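PDB 3RCN: beta-N-acetylhexosaminidase from Arthrobacter aurescens, which probably hydrolyses terminal non-reducing N-acetyl-D-hexosamine residues from N-acetyl-beta-D-hexosaminides, as a member of glycosyl hydrolase family 20. Local coordinates for residues G20-L26 with G124-V130; T30-D35 with L57-R63; G66-D72 with D86-A92; F99-T104 with A165-N170. All coordinates share one frame. Residue numbers count along the deposited sequence, not the author numbering.

Contact 1. Residues G20-L26 with G124-V130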
loop_
_atom_site.group_PDB
_atom_site.type_symbol
_atom_site.label_atom_id
_atom_site.label_comp_id
_atom_site.label_asym_id
_atom_site.label_seq_id
_atom_site.Cartn_x
_atom_site.Cartn_y
_atom_site.Cartn_z
ATOM N N GLY A 20 -19.313 -31.655 7.321
ATOM C CA GLY A 20 -19.285 -33.065 6.994
ATOM C C GLY A 20 -18.102 -33.720 7.680
ATOM O O GLY A 20 -17.591 -33.220 8.685
ATOM N N THR A 21 -17.650 -34.837 7.135
ATOM C CA THR A 21 -16.519 -35.529 7.726
ATOM C C THR A 21 -15.287 -35.409 6.840
ATOM O O THR A 21 -15.361 -35.600 5.628
ATOM C CB THR A 21 -16.844 -37.010 7.984
ATOM O OG1 THR A 21 -17.981 -37.099 8.850
ATOM C CG2 THR A 21 -15.660 -37.720 8.632
ATOM N N GLY A 22 -14.159 -35.072 7.454
ATOM C CA GLY A 22 -12.895 -35.053 6.745
ATOM C C GLY A 22 -12.527 -33.763 6.033
ATOM O O GLY A 22 -13.087 -32.688 6.288
ATOM N N GLU A 23 -11.562 -33.901 5.125
ATOM C CA GLU A 23 -10.942 -32.798 4.404
ATOM C C GLU A 23 -10.732 -33.214 2.952
ATOM O O GLU A 23 -10.236 -34.310 2.682
ATOM C CB GLU A 23 -9.576 -32.479 5.020
ATOM C CG GLU A 23 -9.595 -32.103 6.499
ATOM C CD GLU A 23 -9.439 -30.599 6.733
ATOM O OE1 GLU A 23 -8.952 -29.894 5.824
ATOM O OE2 GLU A 23 -9.804 -30.116 7.828
ATOM N N LEU A 24 -11.109 -32.351 2.017
ATOM C CA LEU A 24 -10.766 -32.566 0.616
ATOM C C LEU A 24 -9.444 -31.872 0.361
ATOM O O LEU A 24 -9.281 -30.702 0.717
ATOM C CB LEU A 24 -11.831 -31.989 -0.309
ATOM C CG LEU A 24 -11.446 -31.976 -1.787
ATOM C CD1 LEU A 24 -11.534 -33.367 -2.369
ATOM C CD2 LEU A 24 -12.356 -31.042 -2.545
ATOM N N GLU A 25 -8.499 -32.595 -0.233
ATOM C CA GLU A 25 -7.173 -32.049 -0.491
ATOM C C GLU A 25 -7.078 -31.490 -1.898
ATOM O O GLU A 25 -7.447 -32.153 -2.871
ATOM C CB GLU A 25 -6.094 -33.116 -0.303
ATOM C CG GLU A 25 -5.345 -33.029 1.016
ATOM C CD GLU A 25 -5.632 -34.214 1.916
ATOM O OE1 GLU A 25 -6.237 -34.016 2.994
ATOM O OE2 GLU A 25 -5.255 -35.348 1.542
ATOM N N LEU A 26 -6.569 -30.266 -1.996
ATOM C CA LEU A 26 -6.352 -29.622 -3.280
ATOM C C LEU A 26 -4.873 -29.610 -3.591
ATOM O O LEU A 26 -4.076 -29.098 -2.817
ATOM C CB LEU A 26 -6.849 -28.184 -3.250
ATOM C CG LEU A 26 -8.258 -27.911 -2.741
ATOM C CD1 LEU A 26 -8.468 -26.419 -2.739
ATOM C CD2 LEU A 26 -9.301 -28.608 -3.590
ATOM N N GLY A 124 -0.026 -29.820 -0.324
ATOM C CA GLY A 124 -1.465 -29.855 -0.414
ATOM C C GLY A 124 -2.052 -28.854 0.554
ATOM O O GLY A 124 -1.432 -28.475 1.555
ATOM N N TRP A 125 -3.258 -28.406 0.239
ATOM C CA TRP A 125 -4.028 -27.616 1.170
ATOM C C TRP A 125 -5.268 -28.422 1.383
ATOM O O TRP A 125 -5.620 -29.261 0.560
ATOM C CB TRP A 125 -4.405 -26.265 0.591
ATOM C CG TRP A 125 -3.274 -25.356 0.295
ATOM C CD1 TRP A 125 -2.100 -25.679 -0.301
ATOM C CD2 TRP A 125 -3.210 -23.954 0.580
ATOM N NE1 TRP A 125 -1.299 -24.562 -0.411
ATOM C CE2 TRP A 125 -1.959 -23.491 0.129
ATOM C CE3 TRP A 125 -4.089 -23.046 1.175
ATOM C CZ2 TRP A 125 -1.565 -22.157 0.250
ATOM C CZ3 TRP A 125 -3.696 -21.723 1.293
ATOM C CH2 TRP A 125 -2.449 -21.292 0.831
ATOM N N SER A 126 -5.943 -28.181 2.488
ATOM C CA SER A 126 -7.164 -28.906 2.730
ATOM C C SER A 126 -8.343 -28.003 3.043
ATOM O O SER A 126 -8.231 -27.055 3.820
ATOM C CB SER A 126 -6.942 -29.921 3.835
ATOM O OG SER A 126 -6.058 -30.914 3.373
ATOM N N VAL A 127 -9.471 -28.309 2.413
ATOM C CA VAL A 127 -10.739 -27.686 2.747
ATOM C C VAL A 127 -11.599 -28.678 3.515
ATOM O O VAL A 127 -11.916 -29.748 3.005
ATOM C CB VAL A 127 -11.509 -27.271 1.485
ATOM C CG1 VAL A 127 -11.328 -25.794 1.214
ATOM C CG2 VAL A 127 -11.055 -28.103 0.296
ATOM N N PRO A 128 -11.972 -28.334 4.754
ATOM C CA PRO A 128 -12.882 -29.208 5.498
ATOM C C PRO A 128 -14.170 -29.417 4.704
ATOM O O PRO A 128 -14.587 -28.503 4.005
ATOM C CB PRO A 128 -13.159 -28.417 6.783
ATOM C CG PRO A 128 -12.705 -27.017 6.501
ATOM C CD PRO A 128 -11.597 -27.134 5.519
ATOM N N ARG A 129 -14.776 -30.595 4.786
ATOM C CA ARG A 129 -15.989 -30.831 4.019
ATOM C C ARG A 129 -17.174 -30.213 4.740
ATOM O O ARG A 129 -17.468 -30.564 5.880
ATOM C CB ARG A 129 -16.202 -32.325 3.759
ATOM C CG ARG A 129 -15.211 -32.905 2.757
ATOM C CD ARG A 129 -15.644 -34.270 2.249
ATOM N NE ARG A 129 -14.674 -34.832 1.314
ATOM C CZ ARG A 129 -13.546 -35.440 1.685
ATOM N NH1 ARG A 129 -13.244 -35.553 2.975
ATOM N NH2 ARG A 129 -12.710 -35.932 0.773
ATOM N N VAL A 130 -17.836 -29.275 4.068
ATOM C CA VAL A 130 -18.964 -28.553 4.648
ATOM C C VAL A 130 -20.039 -28.253 3.615
ATOM O O VAL A 130 -19.808 -28.319 2.403
ATOM C CB VAL A 130 -18.540 -27.194 5.243
ATOM C CG1 VAL A 130 -17.493 -27.374 6.307
ATOM C CG2 VAL A 130 -18.035 -26.271 4.147
#
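Backbone hydrogen bonds carry most of this antiparallel pairing between an outermost strand of the N-terminal sheet and its neighbour. Leu24 and Val127 form one hydrogen-bonded pair, with Leu24 N to Val127 O and Val127 N to Leu24 O both 2.9 Å. Leu26 and Trp125 form the next (Leu26 N to Trp125 O 2.9 Å, Trp125 N to Leu26 O 3.2 Å). The chain turns a corner at Thr21 and Gly22, yet the strand partner is kept: Arg129 N donates to Gly22 O (3.1 Å) and Gly20 N to Arg129 O (2.6 Å). A CB on Gly22 would jam against the preceding carbonyl and collide with Arg129 NH1.

Among side chains, Ser126 OG donates to Glu25 OE1 (3.1 Å), and Arg129 NH1 makes a weak bond to Thr21 O (3.4 Å) while its guanidinium lies with one face over Leu24 CA.

Leu24, Leu26, Trp125 and Val127 share a face, where Val127 CG2 meets Leu24 CB at 4.0 Å and Leu26 CG at 4.1 Å. The strand pair is thus largely amphipathic, with Glu23, Glu25, Ser126 and Pro128 on one face and Leu26, Trp125 and Val127 against Leu109 of helix 95-109 on the other.

Contact 2. Residues T30-D35 with L57-R63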
loop_
_atom_site.group_PDB
_atom_site.type_symbol
_atom_site.label_atom_id
_atom_site.label_comp_id
_atom_site.label_asym_id
_atom_site.label_seq_id
_atom_site.Cartn_x
_atom_site.Cartn_y
_atom_site.Cartn_z
ATOM N N THR A 30 -5.287 -28.554 -9.297
ATOM C CA THR A 30 -6.656 -28.113 -9.140
ATOM C C THR A 30 -7.047 -27.117 -10.231
ATOM O O THR A 30 -6.348 -26.128 -10.463
ATOM C CB THR A 30 -6.842 -27.444 -7.774
ATOM O OG1 THR A 30 -6.645 -28.413 -6.738
ATOM C CG2 THR A 30 -8.237 -26.850 -7.655
ATOM N N SER A 31 -8.188 -27.368 -10.868
ATOM C CA SER A 31 -8.645 -26.567 -12.001
ATOM C C SER A 31 -9.908 -25.834 -11.588
ATOM O O SER A 31 -10.579 -26.255 -10.649
ATOM C CB SER A 31 -8.917 -27.454 -13.221
ATOM O OG SER A 31 -10.010 -28.336 -12.997
ATOM N N VAL A 32 -10.214 -24.723 -12.253
ATOM C CA VAL A 32 -11.378 -23.914 -11.892
ATOM C C VAL A 32 -12.361 -23.793 -13.048
ATOM O O VAL A 32 -12.035 -23.218 -14.081
ATOM C CB VAL A 32 -10.943 -22.505 -11.450
ATOM C CG1 VAL A 32 -12.091 -21.787 -10.816
ATOM C CG2 VAL A 32 -9.788 -22.602 -10.457
ATOM N N GLY A 33 -13.543 -24.387 -12.900
ATOM C CA GLY A 33 -14.618 -24.215 -13.873
ATOM C C GLY A 33 -15.645 -23.146 -13.528
ATOM O O GLY A 33 -15.874 -22.862 -12.362
ATOM N N ALA A 34 -16.296 -22.567 -14.530
ATOM C CA ALA A 34 -17.412 -21.662 -14.252
ATOM C C ALA A 34 -18.433 -21.574 -15.387
ATOM O O ALA A 34 -18.082 -21.684 -16.561
ATOM C CB ALA A 34 -16.901 -20.271 -13.872
ATOM N N ASP A 35 -19.697 -21.375 -15.028
ATOM C CA ASP A 35 -20.717 -20.959 -15.996
ATOM C C ASP A 35 -20.440 -19.510 -16.461
ATOM O O ASP A 35 -19.862 -18.710 -15.715
ATOM C CB ASP A 35 -22.119 -21.093 -15.388
ATOM C CG ASP A 35 -22.598 -22.552 -15.302
ATOM O OD1 ASP A 35 -22.150 -23.400 -16.112
ATOM O OD2 ASP A 35 -23.439 -22.850 -14.426
ATOM N N LEU A 57 -4.023 -23.089 -11.560
ATOM C CA LEU A 57 -5.472 -22.874 -11.508
ATOM C C LEU A 57 -6.066 -22.621 -12.890
ATOM O O LEU A 57 -6.826 -21.684 -13.089
ATOM C CB LEU A 57 -5.827 -21.748 -10.536
ATOM C CG LEU A 57 -5.609 -22.166 -9.081
ATOM C CD1 LEU A 57 -5.969 -21.065 -8.086
ATOM C CD2 LEU A 57 -6.396 -23.452 -8.807
ATOM N N ALA A 58 -5.707 -23.479 -13.835
ATOM C CA ALA A 58 -6.210 -23.402 -15.198
ATOM C C ALA A 58 -7.679 -23.778 -15.240
ATOM O O ALA A 58 -8.134 -24.623 -14.462
ATOM C CB ALA A 58 -5.409 -24.331 -16.112
ATOM N N PRO A 59 -8.423 -23.161 -16.165
ATOM C CA PRO A 59 -9.859 -23.386 -16.355
ATOM C C PRO A 59 -10.133 -24.785 -16.863
ATOM O O PRO A 59 -9.325 -25.351 -17.597
ATOM C CB PRO A 59 -10.219 -22.378 -17.444
ATOM C CG PRO A 59 -8.941 -22.238 -18.226
ATOM C CD PRO A 59 -7.868 -22.263 -17.190
ATOM N N ALA A 60 -11.268 -25.336 -16.467
ATOM C CA ALA A 60 -11.712 -26.627 -16.967
ATOM C C ALA A 60 -13.202 -26.503 -17.242
ATOM O O ALA A 60 -13.829 -25.549 -16.786
ATOM C CB ALA A 60 -11.431 -27.718 -15.938
ATOM N N PRO A 61 -13.781 -27.440 -18.012
ATOM C CA PRO A 61 -15.247 -27.357 -18.162
ATOM C C PRO A 61 -15.931 -27.366 -16.784
ATOM O O PRO A 61 -15.543 -28.140 -15.908
ATOM C CB PRO A 61 -15.594 -28.616 -18.968
ATOM C CG PRO A 61 -14.310 -28.932 -19.733
ATOM C CD PRO A 61 -13.183 -28.520 -18.824
ATOM N N ALA A 62 -16.936 -26.520 -16.608
ATOM C CA ALA A 62 -17.525 -26.244 -15.296
ATOM C C ALA A 62 -17.927 -27.452 -14.436
ATOM O O ALA A 62 -17.630 -27.480 -13.247
ATOM C CB ALA A 62 -18.710 -25.273 -15.441
ATOM N N ARG A 63 -18.618 -28.426 -15.019
ATOM C CA ARG A 63 -19.102 -29.570 -14.247
ATOM C C ARG A 63 -17.958 -30.514 -13.913
ATOM O O ARG A 63 -18.083 -31.369 -13.039
ATOM C CB ARG A 63 -20.169 -30.334 -15.031
ATOM C CG ARG A 63 -21.265 -29.459 -15.589
ATOM C CD ARG A 63 -22.168 -28.904 -14.497
ATOM N NE ARG A 63 -23.115 -27.924 -15.030
ATOM C CZ ARG A 63 -23.980 -27.237 -14.290
ATOM N NH1 ARG A 63 -24.028 -27.424 -12.979
ATOM N NH2 ARG A 63 -24.795 -26.361 -14.857
HETATM O O HOH W 1 -3.676 -25.480 -10.391
HETATM O O HOH W 2 -4.727 -26.363 -13.245
HETATM O O HOH W 3 -15.866 -23.453 -17.312
#
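Two direct backbone hydrogen bonds tie the segments together: Val32 N donates to Ala58 O at 3.0 Å, and Ala60 N to Val32 O at 3.3 Å. Waters extend this link in both directions. One accepts from Leu57 N (2.7 Å) and lies 2.8 Å from Thr30 O; a second accepts from Ala58 N (3.1 Å) and lies 3.2 Å from Thr30 O; a third joins Ala34 N to Ala60 O, 3.0 Å from each. At the far end, Asp35 OD2 and Arg63 NH2 form a long salt bridge of 3.8 Å, purely a matter of charge; the same OD2 accepts a hydrogen bond from Leu71 N.

Strand 32-34 is an outermost strand of the mixed N-terminal sheet. Strand 67-71 pairs with it in parallel along one edge, and the loop from helix 39-53 to strand 67-71, the return leg of a beta-alpha-beta crossover, runs along the other. A CA-H...O contact from Pro59 CA to Val32 O (3.2 Å) accompanies the bonds.

Gly33 lets the loop come close, its CA 3.8 Å from Ala62 CA, where a CB would clash. Val32 CG2 packs on Leu57 CD2 at 3.9 Å, while Ala58 and Pro59 also pack against Pro59 and Ala58 of the second subunit.

Contact 3. Residues G66-D72 with D86-A92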
loop_
_atom_site.group_PDB
_atom_site.type_symbol
_atom_site.label_atom_id
_atom_site.label_comp_id
_atom_site.label_asym_id
_atom_site.label_seq_id
_atom_site.Cartn_x
_atom_site.Cartn_y
_atom_site.Cartn_z
ATOM N N GLY A 66 -12.180 -29.063 -10.306
ATOM C CA GLY A 66 -11.932 -29.132 -8.881
ATOM C C GLY A 66 -12.710 -28.099 -8.107
ATOM O O GLY A 66 -13.343 -28.417 -7.096
ATOM N N ILE A 67 -12.645 -26.857 -8.581
ATOM C CA ILE A 67 -13.454 -25.765 -8.056
ATOM C C ILE A 67 -14.450 -25.341 -9.138
ATOM O O ILE A 67 -14.053 -24.790 -10.165
ATOM C CB ILE A 67 -12.570 -24.560 -7.706
ATOM C CG1 ILE A 67 -11.521 -24.951 -6.678
ATOM C CG2 ILE A 67 -13.401 -23.396 -7.192
ATOM C CD1 ILE A 67 -10.480 -23.890 -6.460
ATOM N N ARG A 68 -15.734 -25.616 -8.913
ATOM C CA ARG A 68 -16.804 -25.272 -9.861
ATOM C C ARG A 68 -17.650 -24.116 -9.352
ATOM O O ARG A 68 -18.125 -24.148 -8.219
ATOM C CB ARG A 68 -17.721 -26.467 -10.082
ATOM C CG ARG A 68 -16.972 -27.740 -10.343
ATOM C CD ARG A 68 -17.859 -28.966 -10.305
ATOM N NE ARG A 68 -17.020 -30.143 -10.468
ATOM C CZ ARG A 68 -17.329 -31.362 -10.050
ATOM N NH1 ARG A 68 -18.482 -31.591 -9.435
ATOM N NH2 ARG A 68 -16.472 -32.354 -10.248
ATOM N N LEU A 69 -17.825 -23.097 -10.192
ATOM C CA LEU A 69 -18.755 -22.008 -9.897
ATOM C C LEU A 69 -19.973 -22.143 -10.807
ATOM O O LEU A 69 -19.895 -21.896 -12.014
ATOM C CB LEU A 69 -18.078 -20.653 -10.102
ATOM C CG LEU A 69 -16.668 -20.545 -9.517
ATOM C CD1 LEU A 69 -16.060 -19.197 -9.865
ATOM C CD2 LEU A 69 -16.672 -20.782 -8.009
ATOM N N LEU A 70 -21.102 -22.521 -10.216
ATOM C CA LEU A 70 -22.304 -22.852 -10.986
ATOM C C LEU A 70 -23.460 -21.879 -10.765
ATOM O O LEU A 70 -23.766 -21.504 -9.631
ATOM C CB LEU A 70 -22.760 -24.272 -10.653
ATOM C CG LEU A 70 -21.674 -25.312 -10.899
ATOM C CD1 LEU A 70 -22.088 -26.632 -10.307
ATOM C CD2 LEU A 70 -21.392 -25.438 -12.393
ATOM N N LEU A 71 -24.099 -21.482 -11.861
ATOM C CA LEU A 71 -25.265 -20.601 -11.798
ATOM C C LEU A 71 -26.512 -21.355 -11.358
ATOM O O LEU A 71 -26.869 -22.377 -11.952
ATOM C CB LEU A 71 -25.535 -19.957 -13.152
ATOM C CG LEU A 71 -26.578 -18.851 -13.060
ATOM C CD1 LEU A 71 -25.884 -17.506 -12.933
ATOM C CD2 LEU A 71 -27.501 -18.876 -14.268
ATOM N N ASP A 72 -27.152 -20.848 -10.307
ATOM C CA ASP A 72 -28.439 -21.355 -9.817
ATOM C C ASP A 72 -29.474 -20.228 -9.748
ATOM O O ASP A 72 -29.526 -19.495 -8.760
ATOM C CB ASP A 72 -28.317 -22.031 -8.447
ATOM C CG ASP A 72 -29.667 -22.520 -7.917
ATOM O OD1 ASP A 72 -30.715 -22.265 -8.568
ATOM O OD2 ASP A 72 -29.683 -23.153 -6.839
ATOM N N ASP A 86 -16.206 -34.623 -3.291
ATOM C CA ASP A 86 -15.114 -34.944 -4.214
ATOM C C ASP A 86 -14.574 -33.668 -4.926
ATOM O O ASP A 86 -13.457 -33.669 -5.471
ATOM C CB ASP A 86 -15.572 -35.984 -5.247
ATOM C CG ASP A 86 -16.630 -35.436 -6.211
ATOM O OD1 ASP A 86 -17.777 -35.187 -5.772
ATOM O OD2 ASP A 86 -16.317 -35.270 -7.414
ATOM N N ALA A 87 -15.385 -32.606 -4.960
ATOM C CA ALA A 87 -14.964 -31.291 -5.473
ATOM C C ALA A 87 -15.510 -30.119 -4.645
ATOM O O ALA A 87 -16.357 -30.295 -3.764
ATOM C CB ALA A 87 -15.353 -31.130 -6.940
ATOM N N VAL A 88 -15.001 -28.924 -4.918
ATOM C CA VAL A 88 -15.533 -27.710 -4.308
ATOM C C VAL A 88 -16.565 -27.071 -5.233
ATOM O O VAL A 88 -16.220 -26.578 -6.303
ATOM C CB VAL A 88 -14.402 -26.706 -4.043
ATOM C CG1 VAL A 88 -14.957 -25.341 -3.657
ATOM C CG2 VAL A 88 -13.475 -27.254 -2.968
ATOM N N VAL A 89 -17.830 -27.075 -4.825
ATOM C CA VAL A 89 -18.895 -26.574 -5.688
ATOM C C VAL A 89 -19.596 -25.346 -5.112
ATOM O O VAL A 89 -20.239 -25.418 -4.066
ATOM C CB VAL A 89 -19.943 -27.666 -5.965
ATOM C CG1 VAL A 89 -21.092 -27.098 -6.780
ATOM C CG2 VAL A 89 -19.308 -28.827 -6.690
ATOM N N ILE A 90 -19.469 -24.217 -5.801
ATOM C CA ILE A 90 -20.105 -22.975 -5.367
ATOM C C ILE A 90 -21.223 -22.619 -6.323
ATOM O O ILE A 90 -20.963 -22.311 -7.485
ATOM C CB ILE A 90 -19.102 -21.806 -5.331
ATOM C CG1 ILE A 90 -18.019 -22.058 -4.287
ATOM C CG2 ILE A 90 -19.804 -20.500 -5.009
ATOM C CD1 ILE A 90 -16.875 -21.065 -4.363
ATOM N N SER A 91 -22.461 -22.686 -5.833
ATOM C CA SER A 91 -23.656 -22.264 -6.586
ATOM C C SER A 91 -24.043 -20.825 -6.233
ATOM O O SER A 91 -24.072 -20.456 -5.058
ATOM C CB SER A 91 -24.855 -23.167 -6.252
ATOM O OG SER A 91 -24.554 -24.541 -6.407
ATOM N N ALA A 92 -24.366 -20.014 -7.233
ATOM C CA ALA A 92 -24.836 -18.660 -6.951
ATOM C C ALA A 92 -25.878 -18.166 -7.966
ATOM O O ALA A 92 -25.989 -18.714 -9.068
ATOM C CB ALA A 92 -23.644 -17.692 -6.858
#
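Two neighbouring parallel strands, 67-71 and 88-92, pair here inside the mixed sheet of the N-terminal domain, their axes 4.6 Å apart at closest approach and 20° from parallel. Six backbone hydrogen bonds join them, with donors coming from each segment in turn: Val88 N to Gly66 O and Arg68 N to Val88 O, both 2.8 Å; Ile90 N to Arg68 O, 2.8 Å; Leu70 N to Ile90 O, 2.7 Å; Ala92 N to Leu70 O, 2.9 Å; and Asp72 N to Ala92 O, 2.7 Å. The register continues unbroken from Ile67 opposite Val88 to Leu71 opposite Ala92. CA-H...O contacts such as Ser91 CA to Leu70 O (3.1 Å) lie between these bonds.

On one face Leu69 CD2 meets Ile90 CD1 at 3.7 Å, and Ile67 CG1 lies 4.3 Å from Val88 CB. The other face is more mixed. Leu70 CD1 packs on Val89 CG1 at 3.7 Å, and the Arg68 side chain extends over its neighbours, with CD 3.9 Å from Val89 CG2 and one guanidinium face over Ala87 CB. Asp72 reaches outside the pair, to Ser74 by a hydrogen bond and to Arg81 by a salt bridge.

The face bearing Ile67, Leu69, Val88 and Ala92 rests on helices 39-53 and 95-109, while strand 32-34 flanks strand 67-71 and strand 80-84 flanks strand 88-92.

Contact 4. Residues F99-T104 with A165-N170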
loop_
_atom_site.group_PDB
_atom_site.type_symbol
_atom_site.label_atom_id
_atom_site.label_comp_id
_atom_site.label_asym_id
_atom_site.label_seq_id
_atom_site.Cartn_x
_atom_site.Cartn_y
_atom_site.Cartn_z
ATOM N N PHE A 99 -18.812 -14.553 -6.095
ATOM C CA PHE A 99 -17.690 -13.857 -5.508
ATOM C C PHE A 99 -17.678 -14.101 -4.008
ATOM O O PHE A 99 -16.650 -14.459 -3.441
ATOM C CB PHE A 99 -17.770 -12.352 -5.815
ATOM C CG PHE A 99 -16.654 -11.555 -5.213
ATOM C CD1 PHE A 99 -15.399 -11.534 -5.808
ATOM C CD2 PHE A 99 -16.848 -10.836 -4.043
ATOM C CE1 PHE A 99 -14.353 -10.799 -5.250
ATOM C CE2 PHE A 99 -15.805 -10.098 -3.475
ATOM C CZ PHE A 99 -14.561 -10.076 -4.084
ATOM N N TYR A 100 -18.826 -13.911 -3.361
ATOM C CA TYR A 100 -18.902 -14.075 -1.914
ATOM C C TYR A 100 -18.634 -15.525 -1.507
ATOM O O TYR A 100 -18.032 -15.782 -0.465
ATOM C CB TYR A 100 -20.232 -13.539 -1.370
ATOM C CG TYR A 100 -20.364 -12.049 -1.585
ATOM C CD1 TYR A 100 -19.266 -11.207 -1.404
ATOM C CD2 TYR A 100 -21.559 -11.483 -2.015
ATOM C CE1 TYR A 100 -19.358 -9.828 -1.610
ATOM C CE2 TYR A 100 -21.664 -10.094 -2.240
ATOM C CZ TYR A 100 -20.553 -9.284 -2.037
ATOM O OH TYR A 100 -20.638 -7.936 -2.249
ATOM N N GLY A 101 -19.051 -16.468 -2.343
ATOM C CA GLY A 101 -18.758 -17.865 -2.094
ATOM C C GLY A 101 -17.252 -18.081 -2.069
ATOM O O GLY A 101 -16.735 -18.726 -1.170
ATOM N N ALA A 102 -16.570 -17.530 -3.071
ATOM C CA ALA A 102 -15.121 -17.523 -3.164
ATOM C C ALA A 102 -14.459 -17.021 -1.889
ATOM O O ALA A 102 -13.487 -17.620 -1.418
ATOM C CB ALA A 102 -14.664 -16.679 -4.355
ATOM N N GLN A 103 -14.968 -15.926 -1.334
ATOM C CA GLN A 103 -14.402 -15.395 -0.094
ATOM C C GLN A 103 -14.569 -16.398 1.030
ATOM O O GLN A 103 -13.636 -16.665 1.778
ATOM C CB GLN A 103 -15.031 -14.063 0.292
ATOM C CG GLN A 103 -14.847 -12.994 -0.757
ATOM C CD GLN A 103 -13.484 -12.334 -0.714
ATOM O OE1 GLN A 103 -12.677 -12.586 0.178
ATOM N NE2 GLN A 103 -13.225 -11.472 -1.683
ATOM N N THR A 104 -15.755 -16.974 1.140
ATOM C CA THR A 104 -15.976 -17.986 2.159
ATOM C C THR A 104 -15.028 -19.177 2.001
ATOM O O THR A 104 -14.600 -19.788 2.983
ATOM C CB THR A 104 -17.416 -18.451 2.154
ATOM O OG1 THR A 104 -18.245 -17.349 2.531
ATOM C CG2 THR A 104 -17.598 -19.567 3.155
ATOM N N ALA A 165 -13.943 -6.211 0.523
ATOM C CA ALA A 165 -14.607 -7.272 -0.215
ATOM C C ALA A 165 -14.520 -8.586 0.565
ATOM O O ALA A 165 -15.391 -9.459 0.452
ATOM C CB ALA A 165 -13.990 -7.416 -1.603
HETATM N N MSE A 166 -13.460 -8.720 1.354
HETATM C CA MSE A 166 -13.246 -9.929 2.139
HETATM C C MSE A 166 -14.283 -10.028 3.253
HETATM O O MSE A 166 -14.598 -11.113 3.732
HETATM C CB MSE A 166 -11.823 -9.958 2.709
HETATM C CG MSE A 166 -11.488 -11.225 3.488
HETATM SE SE MSE A 166 -11.822 -11.067 5.410
HETATM C CE MSE A 166 -9.997 -10.484 5.976
ATOM N N HIS A 167 -14.806 -8.880 3.658
ATOM C CA HIS A 167 -15.886 -8.831 4.645
ATOM C C HIS A 167 -17.285 -8.784 4.009
ATOM O O HIS A 167 -18.292 -8.673 4.711
ATOM C CB HIS A 167 -15.677 -7.668 5.606
ATOM C CG HIS A 167 -14.493 -7.842 6.503
ATOM N ND1 HIS A 167 -13.225 -7.445 6.144
ATOM C CD2 HIS A 167 -14.387 -8.396 7.732
ATOM C CE1 HIS A 167 -12.385 -7.728 7.127
ATOM N NE2 HIS A 167 -13.066 -8.304 8.100
ATOM N N LYS A 168 -17.326 -8.890 2.682
ATOM C CA LYS A 168 -18.563 -8.896 1.909
ATOM C C LYS A 168 -19.306 -7.563 1.951
ATOM O O LYS A 168 -20.500 -7.526 1.738
ATOM C CB LYS A 168 -19.486 -10.013 2.406
ATOM C CG LYS A 168 -18.977 -11.451 2.157
ATOM C CD LYS A 168 -19.995 -12.492 2.666
ATOM C CE LYS A 168 -19.697 -13.926 2.207
ATOM N NZ LYS A 168 -18.525 -14.546 2.888
ATOM N N LEU A 169 -18.578 -6.480 2.211
ATOM C CA LEU A 169 -19.107 -5.131 2.107
ATOM C C LEU A 169 -19.198 -4.782 0.632
ATOM O O LEU A 169 -18.240 -5.008 -0.109
ATOM C CB LEU A 169 -18.208 -4.134 2.840
ATOM C CG LEU A 169 -18.150 -4.395 4.351
ATOM C CD1 LEU A 169 -17.014 -3.652 5.021
ATOM C CD2 LEU A 169 -19.472 -4.055 5.020
ATOM N N ASN A 170 -20.386 -4.345 0.196
ATOM C CA ASN A 170 -20.613 -3.927 -1.190
ATOM C C ASN A 170 -20.634 -2.429 -1.556
ATOM O O ASN A 170 -20.771 -2.098 -2.727
ATOM C CB ASN A 170 -21.826 -4.642 -1.776
ATOM C CG ASN A 170 -23.106 -4.267 -1.086
ATOM O OD1 ASN A 170 -23.130 -3.384 -0.228
ATOM N ND2 ASN A 170 -24.191 -4.932 -1.464
HETATM O O HOH W 4 -18.145 -6.987 -2.070
#
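Ala165, in the last turn of helix 154-166, opens the contact: its CB meets the edge of the Phe99 ring at CZ, 3.7 Å away, and its O lies 3.6 Å from Gln103 CD. The Gln103 amide reaches on to selenomethionine Met166, with OE1 3.4 Å from Met166 CA, while the Met166 side chain leads away toward helix 491-508. After His167, Lys168 adopts positive phi (67°) and ends the helix in a Schellman motif, with Lys168 N bonded to Ala165 O at 3.0 Å. This turn sets the Lys168 side chain against helix 95-109. Lys168 CG packs 3.6 Å from Tyr100 CD1, and Lys168 NZ donates to Thr104 OG1 at 2.8 Å; Trp483 takes part in a cation-pi interaction with the same lysine and meets the Tyr100 ring edge-to-face. Thr104 OG1 is also hydrogen-bonded to Tyr80 OH. At Leu169 the backbone joins in through water, which accepts from Tyr100 OH (2.7 Å) and donates to Leu169 O (2.8 Å). Asn170, where the chain leads into strand 171-178 of the catalytic barrel, has its CB 3.5 Å from Tyr100 OH and its side-chain amide hydrogen-bonded to Gly139 O and Arg141 N.

Helix 95-109 of the N-terminal domain therefore meets the end of a barrel helix through a buried interface in which the lysine charge is met by a hydroxyl and an aromatic ring.

Overall arrangement
Contacts 1, 2 and 3 belong to one sheet of the N-terminal domain, whereas contact 4 joins that domain to the catalytic barrel. Contacts 1 and 2 lie at the two outermost strands, while contact 3 pairs two inner strands and touches both, Leu24 packing on Val88 and Gly33 bonding to Ile67 and Leu69; all three are partly buried, contact 3 with the fewest exposed residues. Regular backbone bonding dominates contacts 1 and 3, antiparallel and parallel respectively, while contact 2 supplements two direct bonds with water. Contact 4, wholly buried, relies on side chains instead. Helix 95-109 connects these regions: Ile90 of contact 3 packs on its Gly101 and Ala102.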